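Local coordinates for protein L-methionine gamma-lyase (Fusobacterium nucleatum subsp. nucleatum, PDB 6LXU) that belongs to the Cys/Met metabolism family of PLP-dependent enzymes and carries a covalently bound pyridoxal phosphate cofactor in a four-chain assembly, at residues P159-L164 with L374-V379; N273-V278 with M308-A313; F280-K283 with K289-Y292. One frame throughout, in Å; residues are numbered along the deposited sequence.

Contact 1: P159-L164 with L374-V379. With NO3 (nitrate ion), chain C.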
loop_
_atom_site.group_PDB
_atom_site.type_symbol
_atom_site.label_atom_id
_atom_site.label_comp_id
_atom_site.label_asym_id
_atom_site.label_seq_id
_atom_site.Cartn_x
_atom_site.Cartn_y
_atom_site.Cartn_z
ATOM N N PRO A 159 19.688 23.646 12.957
ATOM C CA PRO A 159 20.542 24.282 11.955
ATOM C C PRO A 159 19.767 24.606 10.690
ATOM O O PRO A 159 18.764 23.948 10.411
ATOM C CB PRO A 159 21.615 23.214 11.676
ATOM C CG PRO A 159 21.539 22.260 12.819
ATOM C CD PRO A 159 20.095 22.259 13.215
ATOM N N ALA A 160 20.220 25.605 9.935
ATOM C CA ALA A 160 19.488 26.049 8.726
ATOM C C ALA A 160 20.424 26.238 7.548
ATOM O O ALA A 160 21.538 26.760 7.744
ATOM C CB ALA A 160 18.760 27.354 8.999
ATOM N N ASN A 161 19.947 25.869 6.341
ATOM C CA ASN A 161 20.665 25.968 5.033
ATOM C C ASN A 161 21.113 27.390 4.777
ATOM O O ASN A 161 20.483 28.292 5.304
ATOM C CB ASN A 161 19.732 25.644 3.837
ATOM C CG ASN A 161 19.241 24.204 3.791
ATOM O OD1 ASN A 161 20.036 23.262 3.621
ATOM N ND2 ASN A 161 17.910 24.029 3.830
ATOM N N PRO A 162 22.151 27.641 3.956
ATOM C CA PRO A 162 22.992 26.639 3.264
ATOM C C PRO A 162 24.341 26.349 3.961
ATOM O O PRO A 162 25.133 25.504 3.494
ATOM C CB PRO A 162 23.249 27.332 1.930
ATOM C CG PRO A 162 23.351 28.786 2.301
ATOM C CD PRO A 162 22.395 29.003 3.439
ATOM N N ASN A 163 24.584 27.070 5.048
ATOM C CA ASN A 163 25.811 27.018 5.826
ATOM C C ASN A 163 25.566 26.479 7.241
ATOM O O ASN A 163 26.398 26.664 8.121
ATOM C CB ASN A 163 26.457 28.427 5.898
ATOM C CG ASN A 163 26.994 28.935 4.553
ATOM O OD1 ASN A 163 27.199 28.186 3.598
ATOM N ND2 ASN A 163 27.312 30.229 4.513
ATOM N N LEU A 164 24.442 25.790 7.455
ATOM C CA LEU A 164 24.119 25.175 8.756
ATOM C C LEU A 164 24.223 26.178 9.913
ATOM O O LEU A 164 24.825 25.924 10.964
ATOM C CB LEU A 164 24.931 23.899 8.993
ATOM C CG LEU A 164 24.611 22.826 7.933
ATOM C CD1 LEU A 164 25.538 21.634 8.052
ATOM C CD2 LEU A 164 23.164 22.356 7.980
ATOM N N LEU A 374 30.058 25.493 -3.285
ATOM C CA LEU A 374 29.301 24.933 -2.160
ATOM C C LEU A 374 28.607 23.626 -2.547
ATOM O O LEU A 374 27.868 23.582 -3.529
ATOM C CB LEU A 374 28.278 25.937 -1.657
ATOM C CG LEU A 374 27.582 25.592 -0.335
ATOM C CD1 LEU A 374 28.530 25.664 0.849
ATOM C CD2 LEU A 374 26.405 26.529 -0.125
ATOM N N VAL A 375 28.857 22.588 -1.753
ATOM C CA VAL A 375 28.233 21.268 -1.920
ATOM C C VAL A 375 27.518 20.942 -0.612
ATOM O O VAL A 375 28.057 21.170 0.474
ATOM C CB VAL A 375 29.292 20.214 -2.271
ATOM C CG1 VAL A 375 28.663 18.822 -2.369
ATOM C CG2 VAL A 375 29.990 20.592 -3.573
ATOM N N ARG A 376 26.281 20.435 -0.730
ATOM C CA ARG A 376 25.488 19.999 0.431
ATOM C C ARG A 376 25.345 18.479 0.417
ATOM O O ARG A 376 24.895 17.901 -0.577
ATOM C CB ARG A 376 24.102 20.631 0.430
ATOM C CG ARG A 376 23.439 20.529 1.792
ATOM C CD ARG A 376 21.999 20.971 1.803
ATOM N NE ARG A 376 21.142 19.868 1.414
ATOM C CZ ARG A 376 19.848 19.751 1.707
ATOM N NH1 ARG A 376 19.211 20.708 2.401
ATOM N NH2 ARG A 376 19.181 18.677 1.308
ATOM N N LEU A 377 25.742 17.852 1.516
ATOM C CA LEU A 377 25.738 16.407 1.652
ATOM C C LEU A 377 24.798 15.983 2.783
ATOM O O LEU A 377 24.942 16.423 3.933
ATOM C CB LEU A 377 27.159 15.949 1.956
ATOM C CG LEU A 377 27.403 14.454 2.061
ATOM C CD1 LEU A 377 27.224 13.781 0.718
ATOM C CD2 LEU A 377 28.806 14.188 2.588
ATOM N N SER A 378 23.823 15.127 2.448
ATOM C CA SER A 378 22.987 14.440 3.444
ATOM C C SER A 378 23.589 13.059 3.653
ATOM O O SER A 378 23.479 12.186 2.779
ATOM C CB SER A 378 21.557 14.322 2.941
ATOM O OG SER A 378 20.785 13.512 3.821
ATOM N N VAL A 379 24.266 12.866 4.769
ATOM C CA VAL A 379 24.965 11.619 5.010
ATOM C C VAL A 379 23.955 10.507 5.328
ATOM O O VAL A 379 23.123 10.659 6.230
ATOM C CB VAL A 379 25.961 11.778 6.174
ATOM C CG1 VAL A 379 26.627 10.457 6.534
ATOM C CG2 VAL A 379 27.016 12.836 5.839
HETATM N N NO3 C . 16.372 20.088 0.293
HETATM O O1 NO3 C . 16.153 19.200 1.101
HETATM O O2 NO3 C . 16.197 21.294 0.633
HETATM O O3 NO3 C . 16.777 19.804 -0.872
HETATM O O HOH W 1 16.247 21.430 3.411
#
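Asn161 OD1 receives Arg376 NH1 at 2.9 Å, the one direct hydrogen bond between a loop of the large domain and a strand of the smaller C-terminal domain of a fold-type I PLP enzyme. The loop follows strand 151-157 of the seven-stranded sheet; strand 374-378 belongs to the smaller C-terminal sheet. The bond is fairly straight (158° at the hydrogen) and OD1 lies in the guanidinium plane, although the donor is tilted from the amide's own plane. Arg376 extends from the strand and then bends at chi3 (85°), which turns its guanidinium edge toward Asn161. Water 1 makes a second link: it accepts from Asn161 ND2 at 3.1 Å and from Arg376 NH1 at 3.2 Å, and donates to nitrate O2. The nitrate, presumably a component of the crystallisation solution, takes a weak bond from Arg376 NH2 to its O1 and is also held by Ser341 N and Gln350 NE2, so the arginine borders a small anion site. Beside this polar cluster, Leu374 points at the loop with CG anti to its backbone N (chi1 -170°), and its methyl CD2 meets Pro162 CB, on the ring that follows a cis peptide bond, at 3.9 Å.

Contact 2: N273-V278 with M308-A313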
loop_
_atom_site.group_PDB
_atom_site.type_symbol
_atom_site.label_atom_id
_atom_site.label_comp_id
_atom_site.label_asym_id
_atom_site.label_seq_id
_atom_site.Cartn_x
_atom_site.Cartn_y
_atom_site.Cartn_z
ATOM N N ASN A 273 28.446 8.329 11.091
ATOM C CA ASN A 273 28.991 8.465 9.750
ATOM C C ASN A 273 29.372 9.906 9.467
ATOM O O ASN A 273 30.459 10.172 8.943
ATOM C CB ASN A 273 27.970 8.032 8.685
ATOM C CG ASN A 273 27.856 6.529 8.515
ATOM O OD1 ASN A 273 28.605 5.754 9.097
ATOM N ND2 ASN A 273 26.896 6.113 7.674
ATOM N N ALA A 274 28.481 10.834 9.785
ATOM C CA ALA A 274 28.721 12.229 9.438
ATOM C C ALA A 274 29.952 12.794 10.128
ATOM O O ALA A 274 30.737 13.496 9.492
ATOM C CB ALA A 274 27.508 13.081 9.754
ATOM N N ARG A 275 30.130 12.506 11.412
ATOM C CA ARG A 275 31.290 13.051 12.128
ATOM C C ARG A 275 32.597 12.569 11.496
ATOM O O ARG A 275 33.558 13.351 11.350
ATOM C CB ARG A 275 31.206 12.745 13.636
ATOM C CG ARG A 275 30.205 13.671 14.322
ATOM C CD ARG A 275 30.041 13.510 15.825
ATOM N NE ARG A 275 28.928 12.620 16.162
ATOM C CZ ARG A 275 29.029 11.311 16.399
ATOM N NH1 ARG A 275 30.214 10.701 16.342
ATOM N NH2 ARG A 275 27.944 10.603 16.696
ATOM N N THR A 276 32.646 11.308 11.077
ATOM C CA THR A 276 33.815 10.765 10.419
ATOM C C THR A 276 34.055 11.422 9.063
ATOM O O THR A 276 35.200 11.736 8.697
ATOM C CB THR A 276 33.649 9.239 10.284
ATOM O OG1 THR A 276 33.539 8.685 11.595
ATOM C CG2 THR A 276 34.810 8.611 9.577
ATOM N N ILE A 277 32.984 11.665 8.321
ATOM C CA ILE A 277 33.097 12.334 7.030
ATOM C C ILE A 277 33.522 13.796 7.202
ATOM O O ILE A 277 34.313 14.295 6.392
ATOM C CB ILE A 277 31.785 12.186 6.224
ATOM C CG1 ILE A 277 31.580 10.709 5.867
ATOM C CG2 ILE A 277 31.788 13.036 4.965
ATOM C CD1 ILE A 277 30.158 10.381 5.482
ATOM N N VAL A 278 33.027 14.472 8.226
ATOM C CA VAL A 278 33.461 15.852 8.500
ATOM C C VAL A 278 34.977 15.909 8.691
ATOM O O VAL A 278 35.649 16.787 8.117
ATOM C CB VAL A 278 32.744 16.442 9.730
ATOM C CG1 VAL A 278 33.384 17.751 10.200
ATOM C CG2 VAL A 278 31.277 16.672 9.419
ATOM N N MET A 308 21.982 20.935 21.320
ATOM C CA MET A 308 21.949 19.736 20.478
ATOM C C MET A 308 22.715 18.611 21.157
ATOM O O MET A 308 23.862 18.798 21.574
ATOM C CB MET A 308 22.586 19.981 19.113
ATOM C CG MET A 308 21.975 21.130 18.328
ATOM S SD MET A 308 22.707 21.337 16.693
ATOM C CE MET A 308 22.048 19.943 15.783
ATOM N N LYS A 309 22.111 17.434 21.232
ATOM C CA LYS A 309 22.774 16.263 21.812
ATOM C C LYS A 309 23.820 15.666 20.890
ATOM O O LYS A 309 24.726 14.980 21.357
ATOM C CB LYS A 309 21.749 15.199 22.180
ATOM C CG LYS A 309 20.782 15.643 23.261
ATOM C CD LYS A 309 19.817 14.512 23.559
ATOM C CE LYS A 309 18.772 14.882 24.590
ATOM N NZ LYS A 309 17.837 13.748 24.838
ATOM N N ASP A 310 23.663 15.885 19.587
ATOM C CA ASP A 310 24.686 15.552 18.602
ATOM C C ASP A 310 24.548 16.604 17.514
ATOM O O ASP A 310 23.579 17.361 17.500
ATOM C CB ASP A 310 24.508 14.119 18.075
ATOM C CG ASP A 310 25.798 13.506 17.549
ATOM O OD1 ASP A 310 26.746 14.262 17.230
ATOM O OD2 ASP A 310 25.870 12.267 17.470
ATOM N N PHE A 311 25.523 16.654 16.612
ATOM C CA PHE A 311 25.689 17.804 15.731
ATOM C C PHE A 311 25.146 17.612 14.321
ATOM O O PHE A 311 25.313 18.484 13.478
ATOM C CB PHE A 311 27.165 18.206 15.677
ATOM C CG PHE A 311 27.700 18.710 16.995
ATOM C CD1 PHE A 311 27.330 19.954 17.480
ATOM C CD2 PHE A 311 28.617 17.958 17.725
ATOM C CE1 PHE A 311 27.851 20.438 18.680
ATOM C CE2 PHE A 311 29.139 18.437 18.926
ATOM C CZ PHE A 311 28.752 19.673 19.401
ATOM N N GLY A 312 24.463 16.496 14.091
ATOM C CA GLY A 312 23.704 16.271 12.879
ATOM C C GLY A 312 24.408 15.495 11.804
ATOM O O GLY A 312 25.580 15.132 11.917
ATOM N N ALA A 313 23.654 15.217 10.748
ATOM C CA ALA A 313 24.164 14.435 9.640
ATOM C C ALA A 313 24.114 15.180 8.317
ATOM O O ALA A 313 24.312 14.581 7.258
ATOM C CB ALA A 313 23.433 13.113 9.580
#
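Arg275 and Asp310 meet in a side-on, two-point salt bridge between helix 263-282 and the loop that leads into strand 314-319. Arg275 NE donates to Asp310 OD1 at 2.9 Å and Arg275 NH2 to Asp310 OD2 at 2.8 Å, each oxygen using its syn lone pair. The two flat groups are nearly coplanar (18° between planes), yet both oxygens stand somewhat out of the guanidinium plane, so the pairing is slightly twisted. The side chains approach from opposite directions. Asp310 points at the helix, whereas Arg275 leaves its helix obliquely and runs out to the carboxylate: its CG lies beside the backbone N, the chain is extended at chi2, a bend at chi3 (-94°) directs NE to the acid, and a further turn about CD-NE brings NH2 alongside it. On the loop side, Asp310 has CG anti to its backbone N (chi1 -155°), which, with CB already directed at the helix, carries the carboxylate out to the guanidinium.

Asp310 OD1 has a second donor, the backbone N of Phe311 at 2.8 Å, which reaches it on the anti side and out of the carboxylate plane. Two N-H groups therefore grip this oxygen, and the local loop bond helps to fix the rotation of the carboxylate that Arg275 meets.

Further along, the contact is close and made by small residues: the methyl of Ala274 points toward the loop, with CB 3.5 Å from the carbonyl Gly312 O and 3.6 Å from Ala313 CA; the side chains of Ala274 and Ala313 meet at 4.1 Å between their CB atoms. Such helix-to-loop packing, buried beside Ala274 and pinned by a salt bridge at its more exposed end, belongs to the alpha/beta C-terminal domain of fold-type I PLP enzymes, where the loop delivers a strand to the sheet against this helix.

Contact 3: F280-K283 with K289-Y292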
loop_
_atom_site.group_PDB
_atom_site.type_symbol
_atom_site.label_atom_id
_atom_site.label_comp_id
_atom_site.label_asym_id
_atom_site.label_seq_id
_atom_site.Cartn_x
_atom_site.Cartn_y
_atom_site.Cartn_z
ATOM N N PHE A 280 37.259 13.840 7.555
ATOM C CA PHE A 280 37.846 13.599 6.243
ATOM C C PHE A 280 37.805 14.852 5.361
ATOM O O PHE A 280 38.820 15.260 4.778
ATOM C CB PHE A 280 37.123 12.424 5.565
ATOM C CG PHE A 280 37.412 12.292 4.110
ATOM C CD1 PHE A 280 38.624 11.762 3.679
ATOM C CD2 PHE A 280 36.493 12.707 3.154
ATOM C CE1 PHE A 280 38.892 11.631 2.328
ATOM C CE2 PHE A 280 36.768 12.583 1.807
ATOM C CZ PHE A 280 37.966 12.050 1.398
ATOM N N LEU A 281 36.640 15.466 5.245
ATOM C CA LEU A 281 36.500 16.641 4.387
ATOM C C LEU A 281 37.289 17.826 4.912
ATOM O O LEU A 281 37.931 18.546 4.133
ATOM C CB LEU A 281 35.037 17.046 4.237
ATOM C CG LEU A 281 34.136 16.068 3.481
ATOM C CD1 LEU A 281 32.675 16.445 3.666
ATOM C CD2 LEU A 281 34.490 16.021 2.006
ATOM N N ASN A 282 37.258 18.041 6.215
ATOM C CA ASN A 282 37.922 19.213 6.785
ATOM C C ASN A 282 39.442 19.140 6.672
ATOM O O ASN A 282 40.094 20.197 6.693
ATOM C CB ASN A 282 37.521 19.404 8.242
ATOM C CG ASN A 282 37.628 20.846 8.701
ATOM O OD1 ASN A 282 37.348 21.771 7.945
ATOM N ND2 ASN A 282 37.977 21.031 9.972
ATOM N N LYS A 283 40.000 17.939 6.548
ATOM C CA LYS A 283 41.440 17.733 6.331
ATOM C C LYS A 283 41.802 17.559 4.860
ATOM O O LYS A 283 42.986 17.380 4.543
ATOM C CB LYS A 283 41.915 16.515 7.135
ATOM C CG LYS A 283 41.832 16.706 8.637
ATOM C CD LYS A 283 42.137 15.429 9.403
ATOM C CE LYS A 283 42.194 15.689 10.904
ATOM N NZ LYS A 283 42.239 14.426 11.692
ATOM N N LYS A 289 36.644 24.773 3.054
ATOM C CA LYS A 289 35.887 25.040 4.264
ATOM C C LYS A 289 34.784 24.010 4.423
ATOM O O LYS A 289 34.196 23.596 3.426
ATOM C CB LYS A 289 35.271 26.435 4.170
ATOM C CG LYS A 289 34.595 26.944 5.427
ATOM C CD LYS A 289 34.260 28.410 5.227
ATOM C CE LYS A 289 33.590 29.007 6.435
ATOM N NZ LYS A 289 33.052 30.359 6.142
ATOM N N VAL A 290 34.519 23.630 5.667
ATOM C CA VAL A 290 33.404 22.737 5.985
ATOM C C VAL A 290 32.472 23.480 6.932
ATOM O O VAL A 290 32.923 24.144 7.874
ATOM C CB VAL A 290 33.907 21.430 6.605
ATOM C CG1 VAL A 290 32.728 20.548 7.041
ATOM C CG2 VAL A 290 34.797 20.699 5.610
ATOM N N TYR A 291 31.176 23.376 6.652
ATOM C CA TYR A 291 30.113 23.880 7.499
ATOM C C TYR A 291 29.503 22.695 8.240
ATOM O O TYR A 291 28.886 21.807 7.619
ATOM C CB TYR A 291 29.058 24.570 6.645
ATOM C CG TYR A 291 29.598 25.751 5.887
ATOM C CD1 TYR A 291 29.727 26.996 6.508
ATOM C CD2 TYR A 291 30.000 25.640 4.559
ATOM C CE1 TYR A 291 30.228 28.086 5.825
ATOM C CE2 TYR A 291 30.514 26.731 3.868
ATOM C CZ TYR A 291 30.623 27.945 4.522
ATOM O OH TYR A 291 31.123 29.055 3.880
ATOM N N TYR A 292 29.697 22.654 9.551
ATOM C CA TYR A 292 29.185 21.563 10.386
ATOM C C TYR A 292 29.064 22.081 11.810
ATOM O O TYR A 292 30.036 22.640 12.329
ATOM C CB TYR A 292 30.114 20.334 10.346
ATOM C CG TYR A 292 29.518 19.155 11.078
ATOM C CD1 TYR A 292 28.383 18.515 10.594
ATOM C CD2 TYR A 292 30.073 18.686 12.257
ATOM C CE1 TYR A 292 27.818 17.434 11.256
ATOM C CE2 TYR A 292 29.510 17.619 12.934
ATOM C CZ TYR A 292 28.371 16.999 12.438
ATOM O OH TYR A 292 27.825 15.948 13.129
HETATM O O HOH W 2 36.222 24.325 7.952
#
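The last turn of helix 263-282 lies over strand 287-291, the edge strand that follows it in the chain, with the nearest CA atoms, Asn282 and Val290, 5.8 Å apart. Val290 carries the contact from the strand. Its CB points to the helix, and with CG1 anti to the backbone N (chi1 175°) it is the other branch, CG2, that lies between the side chains of Leu281 and Asn282. Leu281 CB meets Val290 CG2 at 3.9 Å, while Asn282 OD1 stands 3.6 Å from the same methyl and 3.7 Å from Val290 CB. The side chains of Asn282 and Val290 cross at an angle, the amide oxygen lying against the valine branch. The first torsion of Asn282 (chi1 -154°) sets CG opposite its backbone N and carries the amide across to the strand.

The polar side of this pair is bridged by water 2, which donates to Asn282 OD1 at 2.8 Å and accepts from Val290 N at 2.9 Å. The water therefore serves the amide N-H of Val290, whereas the flanking residues Lys289 and Tyr291 have backbone hydrogen bonds to Glu318 and Ser316 of strand 314-319. Lys289 points away from the helix, and its CG lies over one face of the Tyr291 ring, displaced toward the rim, with a weak bond from Lys289 NZ to Tyr291 OH at 3.2 Å.

Leu281 and Val290 also both touch Ile315 and Phe317 of strand 314-319, continuing the apolar layer between helix and sheet. A helix joined by a short turn to an edge strand on which it packs is an alpha-beta unit, here part of the C-terminal domain of a fold-type I PLP enzyme.

In the fold
The three contacts lie close together, with centres 11 to 12 Å apart, on one side of the chain's centre. Along the chain, contact 3 is nested within the loop closed by contact 2, and contact 2 within that of contact 1. Contacts 2 and 3 share helix 263-282 and are joined where Tyr292 OH lies 2.7 Å from Gly312 O, a probable hydrogen bond. Contacts 1 and 2 meet at Val379 N and Ala313 O, 3.0 Å apart and also probably bonded. Contacts 1 and 3 reach the same five-stranded sheet, and Leu374 CD1 packs 3.8 Å from Tyr291 CE2. Contact 1 borders the nitrate through Arg376; the cofactor is covalently attached at Lys212, outside all six segments.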